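Local coordinates for protein carboxynorspermidine decarboxylase (Campylobacter jejuni subsp. jejuni 81116, PDB 3N29) that probably catalyses the pyridoxal-phosphate-dependent decarboxylation of carboxynorspermidine to norspermidine, the triamine bound here beside the cofactor, at residues 71-76 with 92-97; 231-237 with 264-270; 54-59 with 87-91; 76-81 with 376-381. One frame throughout, in Å; residues are numbered along the deposited sequence.

Contact 1: 71-76 with 92-97; sequences KVLLAL and LKGCTC. With PLP (pyridoxal-5'-phosphate), chain C.
Leu74 O takes a 2.8 Å hydrogen bond from Thr96 N, which comes in from above the carbonyl plane, and a CA-H...O contact from Cys95 CA at 3.2 Å. Its own amide, Leu74 N, gives a hydrogen bond to Gly94 O. Further on, Leu76 N bonds to Thr96 O at 3.1 Å. Where the segments enter the pairing, Lys93 N reaches Val72 O at 2.8 Å with an N-H...O angle of 169°. Parallel strands 71-75 and 94-97, joined through helix 85-91, form a beta-alpha-beta unit and the first two strands of the closed eight-stranded barrel. On the helix-covered outer side, Leu92 splits its branches: CD2 packs on Val72 CG1, while CD1 lies 3.9 Å from Leu74 CB. Leu76 CD1 touches both Cys95 CB and Cys97 SG, 4.0 Å from each. Inside the barrel, Leu73 and Thr96 cross at about a right angle. Thr96 OG1 stands opposite its carbonyl carbon (chi1 -73°), which brings it 3.4 Å from Leu73 CD1; the hydroxyl is also hydrogen-bonded to Glu269. Ala75, on the same face, meets the cofactor through its methyl, CB lying 3.3 Å from PLP C5A.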
# COMPACT_ATOMS: atom_id res chain seq x y z
N LYS A 71 21.31 -16.34 18.71
CA LYS A 71 20.16 -17.06 18.14
C LYS A 71 19.49 -16.16 17.07
O LYS A 71 19.18 -15.01 17.37
CB LYS A 71 19.20 -17.40 19.25
CG LYS A 71 19.66 -18.54 20.18
CD LYS A 71 18.78 -18.70 21.37
CE LYS A 71 17.55 -19.50 21.13
NZ LYS A 71 16.47 -19.52 22.21
N VAL A 72 19.32 -16.65 15.85
CA VAL A 72 18.83 -15.79 14.76
C VAL A 72 17.35 -16.05 14.53
O VAL A 72 16.88 -17.22 14.46
CB VAL A 72 19.71 -15.94 13.51
CG1 VAL A 72 19.32 -14.99 12.34
CG2 VAL A 72 21.09 -15.76 13.83
N LEU A 73 16.58 -14.97 14.43
CA LEU A 73 15.15 -15.02 14.19
C LEU A 73 14.78 -14.35 12.86
O LEU A 73 15.48 -13.44 12.43
CB LEU A 73 14.36 -14.31 15.31
CG LEU A 73 14.69 -14.70 16.77
CD1 LEU A 73 14.12 -13.71 17.79
CD2 LEU A 73 14.15 -16.06 17.11
N LEU A 74 13.70 -14.82 12.23
CA LEU A 74 13.17 -14.16 11.02
C LEU A 74 12.24 -13.06 11.54
O LEU A 74 11.23 -13.35 12.18
CB LEU A 74 12.36 -15.14 10.18
CG LEU A 74 11.38 -14.56 9.09
CD1 LEU A 74 12.21 -13.74 8.14
CD2 LEU A 74 10.55 -15.74 8.43
N ALA A 75 12.51 -11.81 11.17
CA ALA A 75 11.54 -10.71 11.40
C ALA A 75 10.45 -10.72 10.28
O ALA A 75 10.74 -10.41 9.15
CB ALA A 75 12.28 -9.32 11.37
N LEU A 76 9.24 -11.16 10.62
CA LEU A 76 8.13 -11.36 9.64
C LEU A 76 7.66 -10.06 8.91
O LEU A 76 7.09 -10.18 7.81
CB LEU A 76 6.92 -11.98 10.32
CG LEU A 76 7.11 -13.52 10.61
CD1 LEU A 76 5.99 -13.98 11.56
CD2 LEU A 76 7.09 -14.39 9.35
N LEU A 92 16.81 -21.19 11.17
CA LEU A 92 16.70 -20.12 12.17
C LEU A 92 15.95 -20.65 13.39
O LEU A 92 15.37 -21.71 13.35
CB LEU A 92 15.97 -18.92 11.52
CG LEU A 92 16.57 -18.33 10.28
CD1 LEU A 92 15.83 -16.93 9.99
CD2 LEU A 92 18.04 -18.16 10.46
N LYS A 93 15.96 -19.91 14.48
CA LYS A 93 15.35 -20.40 15.70
C LYS A 93 13.91 -20.03 15.88
O LYS A 93 13.27 -20.50 16.83
CB LYS A 93 16.08 -19.77 16.86
CG LYS A 93 17.55 -20.15 16.90
CD LYS A 93 17.69 -21.63 17.17
CE LYS A 93 19.14 -22.02 17.35
NZ LYS A 93 19.28 -23.54 17.54
N GLY A 94 13.42 -19.08 15.11
CA GLY A 94 12.04 -18.72 15.32
C GLY A 94 11.77 -17.42 14.58
O GLY A 94 12.51 -17.13 13.63
N CYS A 95 10.68 -16.75 14.97
CA CYS A 95 10.22 -15.50 14.32
C CYS A 95 10.06 -14.36 15.33
O CYS A 95 9.67 -14.57 16.51
CB CYS A 95 8.85 -15.71 13.75
SG CYS A 95 8.83 -16.83 12.38
N THR A 96 10.36 -13.17 14.86
CA THR A 96 10.00 -11.97 15.56
C THR A 96 8.75 -11.38 14.93
O THR A 96 8.63 -11.25 13.68
CB THR A 96 11.10 -10.93 15.50
OG1 THR A 96 12.14 -11.38 16.34
CG2 THR A 96 10.59 -9.58 16.10
N CYS A 97 7.83 -11.01 15.80
CA CYS A 97 6.46 -10.68 15.47
C CYS A 97 6.05 -9.37 16.10
O CYS A 97 6.42 -9.03 17.22
CB CYS A 97 5.54 -11.78 16.02
SG CYS A 97 6.07 -13.41 15.48
N1 PLP C . 13.06 -6.04 14.51
C2 PLP C . 12.24 -4.96 14.61
C2A PLP C . 11.74 -4.51 15.97
C3 PLP C . 11.83 -4.30 13.41
O3 PLP C . 10.98 -3.19 13.49
C4 PLP C . 12.28 -4.75 12.15
C4A PLP C . 11.80 -4.05 10.89
C5 PLP C . 13.17 -5.83 12.09
C6 PLP C . 13.54 -6.46 13.29
C5A PLP C . 13.70 -6.35 10.77
O4P PLP C . 14.31 -5.33 10.01
P PLP C . 15.03 -5.62 8.64
O1P PLP C . 14.01 -6.33 7.76
O2P PLP C . 16.22 -6.56 8.92
O3P PLP C . 15.55 -4.36 8.12

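Contact 2: 231-237 with 264-270. With PLP (pyridoxal-5'-phosphate), chain C.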
# COMPACT_ATOMS: atom_id res chain seq x y z
N LYS A 231 19.09 -11.79 31.17
CA LYS A 231 19.35 -13.09 30.63
C LYS A 231 19.68 -13.07 29.10
O LYS A 231 20.46 -13.91 28.59
CB LYS A 231 18.12 -13.96 30.90
CG LYS A 231 17.80 -14.09 32.44
CD LYS A 231 17.13 -15.44 32.78
CE LYS A 231 17.29 -15.82 34.26
NZ LYS A 231 16.38 -16.97 34.64
N TRP A 232 19.09 -12.10 28.40
CA TRP A 232 19.28 -11.92 26.95
C TRP A 232 19.20 -10.47 26.53
O TRP A 232 18.62 -9.63 27.21
CB TRP A 232 18.23 -12.70 26.17
CG TRP A 232 16.79 -12.50 26.61
CD1 TRP A 232 16.10 -13.24 27.52
CD2 TRP A 232 15.85 -11.54 26.08
NE1 TRP A 232 14.81 -12.81 27.60
CE2 TRP A 232 14.63 -11.77 26.72
CE3 TRP A 232 15.94 -10.56 25.10
CZ2 TRP A 232 13.52 -11.02 26.46
CZ3 TRP A 232 14.84 -9.77 24.84
CH2 TRP A 232 13.63 -10.02 25.51
N VAL A 233 19.80 -10.22 25.36
CA VAL A 233 19.72 -8.98 24.67
C VAL A 233 19.44 -9.27 23.19
O VAL A 233 20.03 -10.18 22.62
CB VAL A 233 21.04 -8.21 24.86
CG1 VAL A 233 21.07 -6.90 24.03
CG2 VAL A 233 21.22 -7.81 26.32
N ASN A 234 18.56 -8.48 22.58
CA ASN A 234 18.14 -8.63 21.19
C ASN A 234 18.60 -7.38 20.42
O ASN A 234 18.22 -6.25 20.78
CB ASN A 234 16.63 -8.77 21.19
CG ASN A 234 16.06 -9.16 19.83
OD1 ASN A 234 16.47 -8.62 18.80
ND2 ASN A 234 15.11 -10.06 19.83
N PHE A 235 19.45 -7.57 19.42
CA PHE A 235 20.10 -6.45 18.69
C PHE A 235 19.25 -6.05 17.46
O PHE A 235 19.71 -5.33 16.57
CB PHE A 235 21.40 -6.94 18.09
CG PHE A 235 22.50 -7.22 19.09
CD1 PHE A 235 22.33 -6.99 20.44
CD2 PHE A 235 23.74 -7.62 18.61
CE1 PHE A 235 23.35 -7.23 21.33
CE2 PHE A 235 24.79 -7.85 19.50
CZ PHE A 235 24.58 -7.64 20.85
N GLY A 236 18.06 -6.57 17.41
CA GLY A 236 17.09 -6.20 16.36
C GLY A 236 17.55 -6.56 14.95
O GLY A 236 18.32 -7.53 14.74
N GLY A 237 17.00 -5.85 13.97
CA GLY A 237 17.25 -6.21 12.60
C GLY A 237 18.03 -5.11 11.92
O GLY A 237 18.67 -4.29 12.58
N VAL A 264 25.04 -13.00 28.60
CA VAL A 264 23.72 -12.92 28.05
C VAL A 264 23.64 -13.71 26.71
O VAL A 264 24.63 -13.91 26.01
CB VAL A 264 23.25 -11.44 27.80
CG1 VAL A 264 23.03 -10.70 29.10
CG2 VAL A 264 24.21 -10.67 26.88
N GLN A 265 22.46 -14.21 26.43
CA GLN A 265 22.17 -14.85 25.15
C GLN A 265 21.79 -13.65 24.22
O GLN A 265 20.93 -12.85 24.56
CB GLN A 265 20.98 -15.78 25.34
CG GLN A 265 20.37 -16.39 24.04
CD GLN A 265 21.41 -17.14 23.30
OE1 GLN A 265 21.90 -16.71 22.24
NE2 GLN A 265 21.81 -18.23 23.86
N VAL A 266 22.44 -13.56 23.07
CA VAL A 266 22.16 -12.49 22.12
C VAL A 266 21.20 -13.07 21.09
O VAL A 266 21.33 -14.22 20.68
CB VAL A 266 23.45 -12.05 21.37
CG1 VAL A 266 23.09 -11.11 20.26
CG2 VAL A 266 24.44 -11.32 22.34
N TYR A 267 20.25 -12.25 20.66
CA TYR A 267 19.32 -12.55 19.58
C TYR A 267 19.50 -11.56 18.46
O TYR A 267 19.78 -10.36 18.70
CB TYR A 267 17.87 -12.48 20.08
CG TYR A 267 17.52 -13.60 20.98
CD1 TYR A 267 16.90 -14.74 20.47
CD2 TYR A 267 17.83 -13.56 22.34
CE1 TYR A 267 16.56 -15.78 21.27
CE2 TYR A 267 17.53 -14.64 23.16
CZ TYR A 267 16.90 -15.74 22.60
OH TYR A 267 16.56 -16.83 23.36
N LEU A 268 19.39 -12.04 17.21
CA LEU A 268 19.38 -11.13 16.05
C LEU A 268 18.07 -11.38 15.29
O LEU A 268 17.59 -12.51 15.28
CB LEU A 268 20.55 -11.36 15.11
CG LEU A 268 22.00 -11.25 15.56
CD1 LEU A 268 22.93 -11.78 14.51
CD2 LEU A 268 22.41 -9.82 15.87
N GLU A 269 17.52 -10.36 14.63
CA GLU A 269 16.23 -10.56 14.05
C GLU A 269 16.16 -9.86 12.71
O GLU A 269 15.33 -8.92 12.49
CB GLU A 269 15.10 -10.26 15.04
CG GLU A 269 15.22 -9.00 15.74
CD GLU A 269 14.04 -8.63 16.70
OE1 GLU A 269 13.72 -7.45 16.67
OE2 GLU A 269 13.44 -9.50 17.41
N PRO A 270 16.96 -10.36 11.76
CA PRO A 270 16.87 -9.89 10.41
C PRO A 270 15.55 -10.26 9.72
O PRO A 270 14.98 -11.34 9.94
CB PRO A 270 17.98 -10.64 9.76
CG PRO A 270 18.06 -11.90 10.43
CD PRO A 270 17.90 -11.49 11.85
N1 PLP C . 13.06 -6.04 14.51
C2 PLP C . 12.24 -4.96 14.61
C2A PLP C . 11.74 -4.51 15.97
C3 PLP C . 11.83 -4.30 13.41
O3 PLP C . 10.98 -3.19 13.49
C4 PLP C . 12.28 -4.75 12.15
C4A PLP C . 11.80 -4.05 10.89
C5 PLP C . 13.17 -5.83 12.09
C6 PLP C . 13.54 -6.46 13.29
C5A PLP C . 13.70 -6.35 10.77
O4P PLP C . 14.31 -5.33 10.01
P PLP C . 15.03 -5.62 8.64
O1P PLP C . 14.01 -6.33 7.76
O2P PLP C . 16.22 -6.56 8.92
O3P PLP C . 15.55 -4.36 8.12
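Tyr267 turns a ring edge to Trp232, CE2 lying 3.6 Å from Trp232 CB. The aromatic pair is an offset edge-to-face one, with the tyrosine edge directed at the five-membered ring of the indole and the planes 80° apart. Trp232 CG sits in the crowded position between backbone N and carbonyl carbon (chi1 49°), and the far end of the indole leads away from strand 265-268; its NE1 is held by Ser155. Tyr267 OH is bonded to Lys71. Strands 232-234 and 265-268, parallel and linked through helix 248-262, are the last two of the eight-stranded beta/alpha barrel, and the loops following them reach the cofactor. Phe235 lies on the barrel's outer side, with Val266 CG1 above the centre of one ring face, 3.7 Å from the centroid in a CH-pi contact. Leu268 CD2 packs obliquely on the same ring. Nearer the cofactor, Asn234 and Glu269 cross at about a right angle. Asn234 ND2 donates to Glu269 OE2 at 3.0 Å, meeting that oxygen from above the carboxylate plane, while Asn234 OD1 accepts Gly236 N at 2.9 Å in an Asx turn. The amide is thus gripped at both ends, and Glu269 OE2 has a second donor in Thr96. The other carboxylate oxygen, Glu269 OE1, approaches PLP N1 to 2.7 Å and is also bonded to His200.

Contact 3: 54-59 with 87-91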
# COMPACT_ATOMS: atom_id res chain seq x y z
N LEU A 54 17.26 -18.74 -1.26
CA LEU A 54 16.82 -18.61 0.11
C LEU A 54 17.72 -19.47 1.01
O LEU A 54 18.17 -19.03 2.11
CB LEU A 54 15.40 -19.10 0.29
CG LEU A 54 14.77 -19.13 1.68
CD1 LEU A 54 14.86 -17.70 2.32
CD2 LEU A 54 13.35 -19.64 1.78
N ARG A 55 17.94 -20.69 0.56
CA ARG A 55 18.79 -21.59 1.39
C ARG A 55 20.21 -21.09 1.59
O ARG A 55 20.74 -21.28 2.68
CB ARG A 55 18.76 -23.04 0.86
CG ARG A 55 17.51 -23.80 1.16
CD ARG A 55 17.55 -25.27 0.64
NE ARG A 55 16.34 -25.99 0.90
CZ ARG A 55 16.07 -26.54 2.08
NH1 ARG A 55 16.94 -26.43 3.08
NH2 ARG A 55 14.95 -27.20 2.24
N LYS A 56 20.81 -20.48 0.58
CA LYS A 56 22.13 -19.85 0.66
C LYS A 56 22.14 -18.74 1.70
O LYS A 56 23.06 -18.64 2.51
CB LYS A 56 22.58 -19.29 -0.70
CG LYS A 56 23.19 -20.42 -1.58
CD LYS A 56 23.73 -19.98 -2.95
CE LYS A 56 25.12 -20.62 -3.26
NZ LYS A 56 25.29 -22.09 -2.85
N ASN A 57 21.14 -17.85 1.68
CA ASN A 57 21.02 -16.86 2.75
C ASN A 57 20.87 -17.45 4.16
O ASN A 57 21.51 -17.00 5.09
CB ASN A 57 19.78 -15.91 2.52
CG ASN A 57 19.93 -15.01 1.30
OD1 ASN A 57 20.93 -15.01 0.63
ND2 ASN A 57 18.90 -14.21 1.03
N CYS A 58 20.03 -18.44 4.31
CA CYS A 58 19.81 -19.06 5.56
C CYS A 58 21.02 -19.84 6.08
O CYS A 58 21.28 -19.80 7.30
CB CYS A 58 18.60 -19.94 5.53
SG CYS A 58 17.00 -18.94 5.39
N GLU A 59 21.74 -20.49 5.18
CA GLU A 59 23.00 -21.18 5.54
C GLU A 59 23.93 -20.20 6.24
O GLU A 59 24.47 -20.48 7.31
CB GLU A 59 23.74 -21.71 4.31
CG GLU A 59 23.19 -22.99 3.78
CD GLU A 59 23.79 -23.41 2.39
OE1 GLU A 59 24.79 -22.85 1.92
OE2 GLU A 59 23.23 -24.35 1.77
N ILE A 87 11.17 -24.14 5.38
CA ILE A 87 12.56 -24.10 4.94
C ILE A 87 13.37 -23.18 5.85
O ILE A 87 14.42 -23.54 6.39
CB ILE A 87 12.68 -23.61 3.50
CG1 ILE A 87 12.18 -24.68 2.54
CG2 ILE A 87 14.14 -23.28 3.14
CD1 ILE A 87 11.85 -24.10 1.19
N VAL A 88 12.85 -21.98 6.05
CA VAL A 88 13.57 -21.05 6.95
C VAL A 88 13.75 -21.69 8.37
O VAL A 88 14.80 -21.57 9.04
CB VAL A 88 12.88 -19.72 7.02
CG1 VAL A 88 13.55 -18.87 8.13
CG2 VAL A 88 12.95 -18.98 5.63
N GLY A 89 12.73 -22.38 8.85
CA GLY A 89 12.88 -23.04 10.19
C GLY A 89 13.93 -24.14 10.35
O GLY A 89 14.23 -24.58 11.47
N GLU A 90 14.47 -24.59 9.24
CA GLU A 90 15.55 -25.58 9.25
C GLU A 90 16.78 -24.91 9.73
O GLU A 90 17.71 -25.56 10.27
CB GLU A 90 15.80 -26.09 7.82
CG GLU A 90 14.73 -26.97 7.29
CD GLU A 90 15.09 -27.54 5.95
OE1 GLU A 90 16.31 -27.79 5.68
OE2 GLU A 90 14.17 -27.75 5.15
N TYR A 91 16.82 -23.60 9.53
CA TYR A 91 18.00 -22.86 9.82
C TYR A 91 17.92 -21.89 10.99
O TYR A 91 18.86 -21.79 11.70
CB TYR A 91 18.41 -22.09 8.58
CG TYR A 91 18.63 -22.85 7.33
CD1 TYR A 91 19.90 -23.30 6.97
CD2 TYR A 91 17.59 -23.07 6.43
CE1 TYR A 91 20.10 -24.00 5.80
CE2 TYR A 91 17.78 -23.77 5.28
CZ TYR A 91 19.02 -24.22 4.95
OH TYR A 91 19.23 -24.90 3.79
O HOH W 1 21.70 -25.71 3.34
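Segments 54-59 of helix 51-68 and 87-91 of helix 85-91 run nearly parallel, their N-to-C directions 19° apart and the axes of these short segments 9.5 Å apart at closest approach. The backbones come nearest where Cys58 CA stands 6.0 Å from Tyr91 CA. There Cys58 CB rests over one face of the Tyr91 ring, displaced toward its rim, in a CH-pi contact 3.6 Å from the centroid. The sulfur, Cys58 SG, makes an oblique sulfur-aromatic contact with the same ring and also packs on Val88 CG2. Both helices belong to the outer layer of the beta/alpha barrel: helix 51-68 leads into strand 71-75, and helix 85-91 follows that strand and leads on to strand 94-97. Arg55 spans the groove between them. Its chain is extended from CG to NE (chi2 -179°), which carries the guanidinium across to Glu90 for a two-nitrogen, end-on salt bridge. Arg55 NH1 meets Glu90 OE1 at 3.0 Å in a nearly straight bond, and Arg55 NH2 meets Glu90 OE2 at 3.1 Å. Arg55 NH1 also donates to Tyr91 OH at 2.8 Å, both of its acceptors lying in the guanidinium plane. Ile87 CG2 covers one face of that group over its centre, while Glu51 takes Arg55 NE, so bonds along the edge and a methyl over one face fix the rotation of the group. A water 2.6 Å from Tyr91 OH donates to Glu59 OE2. Deeper between the helices, Leu54 and Val88 cross at about a right angle, with Leu54 CD2 touching Val88 CG2 and also Ile87 CG2.

Contact 4: 76-81 with 376-381; sequences LKGFAF and IHYTIV. With PLP (pyridoxal-5'-phosphate), chain C; NSD (N-(3-aminopropyl)propane-1,3-diamine), chain D.
Gly78 and Tyr378 join the loop after the first barrel strand, 71-75, to a loop of the C-terminal sheet domain, and the cofactor of this fold-type III enzyme is held beside them. One direct hydrogen bond links the two backbones: Tyr378 N to Gly78 O, 2.9 Å, on a lone pair in the carbonyl plane. The same oxygen accepts a hydrogen bond from a water that also donates to Ile376 O, and this water accepts from Thr379 N and Val381 N, tying the turn of 376-381 together. A second water takes Ala80 N at 3.0 Å. Among aromatic contacts, Gly78 CA lies over the centre of one Tyr378 face, 3.5 Å from the centroid, a CH-pi contact made by a residue with no side chain to intervene. The apolar packing is centred on Ile376 CG2, which touches Phe79 CE1 at 3.6 Å and Phe81 CD1 at 3.9 Å; Ile380 CD1 comes to the edge of the Phe81 ring. Val381 CG1 meets Ala80 CB, near Tyr414 of the second subunit, which packs on Ala80. Toward the ligands, the Lys77 chain leaves with CG anti to the backbone N and bends at chi3 (17°) before NZ joins PLP C4A in a covalent bond. Norspermidine passes along the Tyr378 ring, while Tyr378 OH donates to PLP O1P, an oxygen of the cofactor phosphate, at 2.6 Å.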
# COMPACT_ATOMS: atom_id res chain seq x y z
N LEU A 76 9.24 -11.16 10.62
CA LEU A 76 8.13 -11.36 9.64
C LEU A 76 7.66 -10.06 8.91
O LEU A 76 7.09 -10.18 7.81
CB LEU A 76 6.92 -11.98 10.32
CG LEU A 76 7.11 -13.52 10.61
CD1 LEU A 76 5.99 -13.98 11.56
CD2 LEU A 76 7.09 -14.39 9.35
N LYS A 77 7.96 -8.90 9.49
CA LYS A 77 7.64 -7.61 8.88
C LYS A 77 8.02 -7.56 7.42
O LYS A 77 7.28 -7.18 6.60
CB LYS A 77 8.37 -6.44 9.60
CG LYS A 77 7.72 -5.03 9.11
CD LYS A 77 8.33 -3.78 9.78
CE LYS A 77 9.62 -4.27 10.36
NZ LYS A 77 10.57 -3.15 11.03
N GLY A 78 9.23 -7.96 7.10
CA GLY A 78 9.68 -7.85 5.73
C GLY A 78 9.53 -9.11 4.86
O GLY A 78 9.49 -9.01 3.64
N PHE A 79 9.53 -10.27 5.48
CA PHE A 79 9.56 -11.51 4.73
C PHE A 79 8.71 -12.53 5.48
O PHE A 79 9.05 -12.88 6.60
CB PHE A 79 10.99 -12.03 4.59
CG PHE A 79 11.14 -13.30 3.81
CD1 PHE A 79 11.25 -13.28 2.44
CD2 PHE A 79 11.15 -14.54 4.44
CE1 PHE A 79 11.44 -14.47 1.73
CE2 PHE A 79 11.29 -15.75 3.71
CZ PHE A 79 11.43 -15.69 2.36
N ALA A 80 7.59 -12.94 4.86
CA ALA A 80 6.68 -13.84 5.52
C ALA A 80 6.19 -14.88 4.53
O ALA A 80 5.02 -15.26 4.57
CB ALA A 80 5.52 -13.03 6.11
N PHE A 81 7.03 -15.30 3.60
CA PHE A 81 6.55 -16.12 2.44
C PHE A 81 6.09 -17.49 2.95
O PHE A 81 6.90 -18.29 3.37
CB PHE A 81 7.68 -16.27 1.45
CG PHE A 81 7.26 -16.71 0.07
CD1 PHE A 81 7.01 -15.79 -0.92
CD2 PHE A 81 7.16 -18.06 -0.25
CE1 PHE A 81 6.65 -16.21 -2.22
CE2 PHE A 81 6.82 -18.45 -1.51
CZ PHE A 81 6.55 -17.51 -2.49
N ILE A 376 11.00 -10.07 -3.31
CA ILE A 376 10.31 -10.90 -2.35
C ILE A 376 10.20 -10.25 -0.98
O ILE A 376 9.27 -10.55 -0.26
CB ILE A 376 10.91 -12.37 -2.21
CG1 ILE A 376 11.09 -12.98 -3.59
CG2 ILE A 376 9.96 -13.21 -1.35
CD1 ILE A 376 9.79 -13.25 -4.40
N HIS A 377 11.13 -9.35 -0.61
CA HIS A 377 11.11 -8.72 0.76
C HIS A 377 10.48 -7.34 0.65
O HIS A 377 10.65 -6.69 -0.38
CB HIS A 377 12.53 -8.67 1.33
CG HIS A 377 13.47 -7.77 0.57
ND1 HIS A 377 14.28 -8.21 -0.46
CD2 HIS A 377 13.77 -6.46 0.74
CE1 HIS A 377 15.02 -7.20 -0.90
NE2 HIS A 377 14.69 -6.12 -0.21
N TYR A 378 9.62 -6.97 1.61
CA TYR A 378 8.94 -5.63 1.66
C TYR A 378 8.17 -5.38 0.38
O TYR A 378 8.13 -4.26 -0.15
CB TYR A 378 9.98 -4.50 1.96
CG TYR A 378 10.51 -4.63 3.38
CD1 TYR A 378 9.78 -4.12 4.47
CD2 TYR A 378 11.71 -5.26 3.65
CE1 TYR A 378 10.21 -4.20 5.71
CE2 TYR A 378 12.16 -5.41 4.96
CZ TYR A 378 11.39 -4.87 5.99
OH TYR A 378 11.83 -4.96 7.25
N THR A 379 7.55 -6.46 -0.14
CA THR A 379 6.72 -6.33 -1.32
C THR A 379 5.36 -6.97 -1.04
O THR A 379 4.35 -6.30 -0.76
CB THR A 379 7.34 -7.05 -2.57
OG1 THR A 379 7.86 -8.37 -2.17
CG2 THR A 379 8.45 -6.16 -3.17
N ILE A 380 5.35 -8.29 -1.12
CA ILE A 380 4.16 -9.11 -0.87
C ILE A 380 3.45 -8.69 0.41
O ILE A 380 2.23 -8.48 0.43
CB ILE A 380 4.52 -10.60 -0.82
CG1 ILE A 380 5.16 -11.04 -2.14
CG2 ILE A 380 3.28 -11.46 -0.53
CD1 ILE A 380 6.02 -12.32 -2.00
N VAL A 381 4.24 -8.54 1.48
CA VAL A 381 3.71 -8.19 2.81
C VAL A 381 2.98 -6.86 2.83
O VAL A 381 2.28 -6.59 3.83
CB VAL A 381 4.85 -8.14 3.87
CG1 VAL A 381 5.46 -9.59 4.06
CG2 VAL A 381 5.97 -7.11 3.50
N1 PLP C . 13.06 -6.04 14.51
C2 PLP C . 12.24 -4.96 14.61
C2A PLP C . 11.74 -4.51 15.97
C3 PLP C . 11.83 -4.30 13.41
O3 PLP C . 10.98 -3.19 13.49
C4 PLP C . 12.28 -4.75 12.15
C4A PLP C . 11.80 -4.05 10.89
C5 PLP C . 13.17 -5.83 12.09
C6 PLP C . 13.54 -6.46 13.29
C5A PLP C . 13.70 -6.35 10.77
O4P PLP C . 14.31 -5.33 10.01
P PLP C . 15.03 -5.62 8.64
O1P PLP C . 14.01 -6.33 7.76
O2P PLP C . 16.22 -6.56 8.92
O3P PLP C . 15.55 -4.36 8.12
C1 NSD D . 13.74 -2.70 6.15
N1 NSD D . 15.07 -3.02 5.71
C2 NSD D . 13.64 -1.32 6.72
N2 NSD D . 11.32 -0.94 7.15
C3 NSD D . 12.48 -1.15 7.63
N3 NSD D . 9.01 -1.35 3.45
C4 NSD D . 11.02 -0.83 5.92
C5 NSD D . 9.57 -0.60 5.63
C6 NSD D . 9.35 -0.19 4.20
O HOH W 2 7.43 -9.28 1.20
O HOH W 3 7.35 -12.37 1.93

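Contacts 1 and 2 are neighbours in the barrel, their centres 10 Å apart: strand 71-75 pairs with strand 265-268 and closes it, Leu73 N lying 2.8 Å from Leu268 O. Thr96 OG1 of contact 1 reaches Glu269 OE2 of contact 2 at 2.5 Å, a probable hydrogen bond, on the carboxylate whose other oxygen faces the pyridine nitrogen. Contact 4 continues contact 1 through Leu76. Contacts 1, 2 and 4 all touch the cofactor, closest at C5A for contact 1 and at the ring nitrogen for contact 2, while contact 4 bonds to C4A and to a phosphate oxygen. Contact 3 lies on the outer helices, the side chain of Val88 about 13 Å from the cofactor, and meets contact 4 where Leu54 CD1 packs on Phe79 CZ at 4.0 Å.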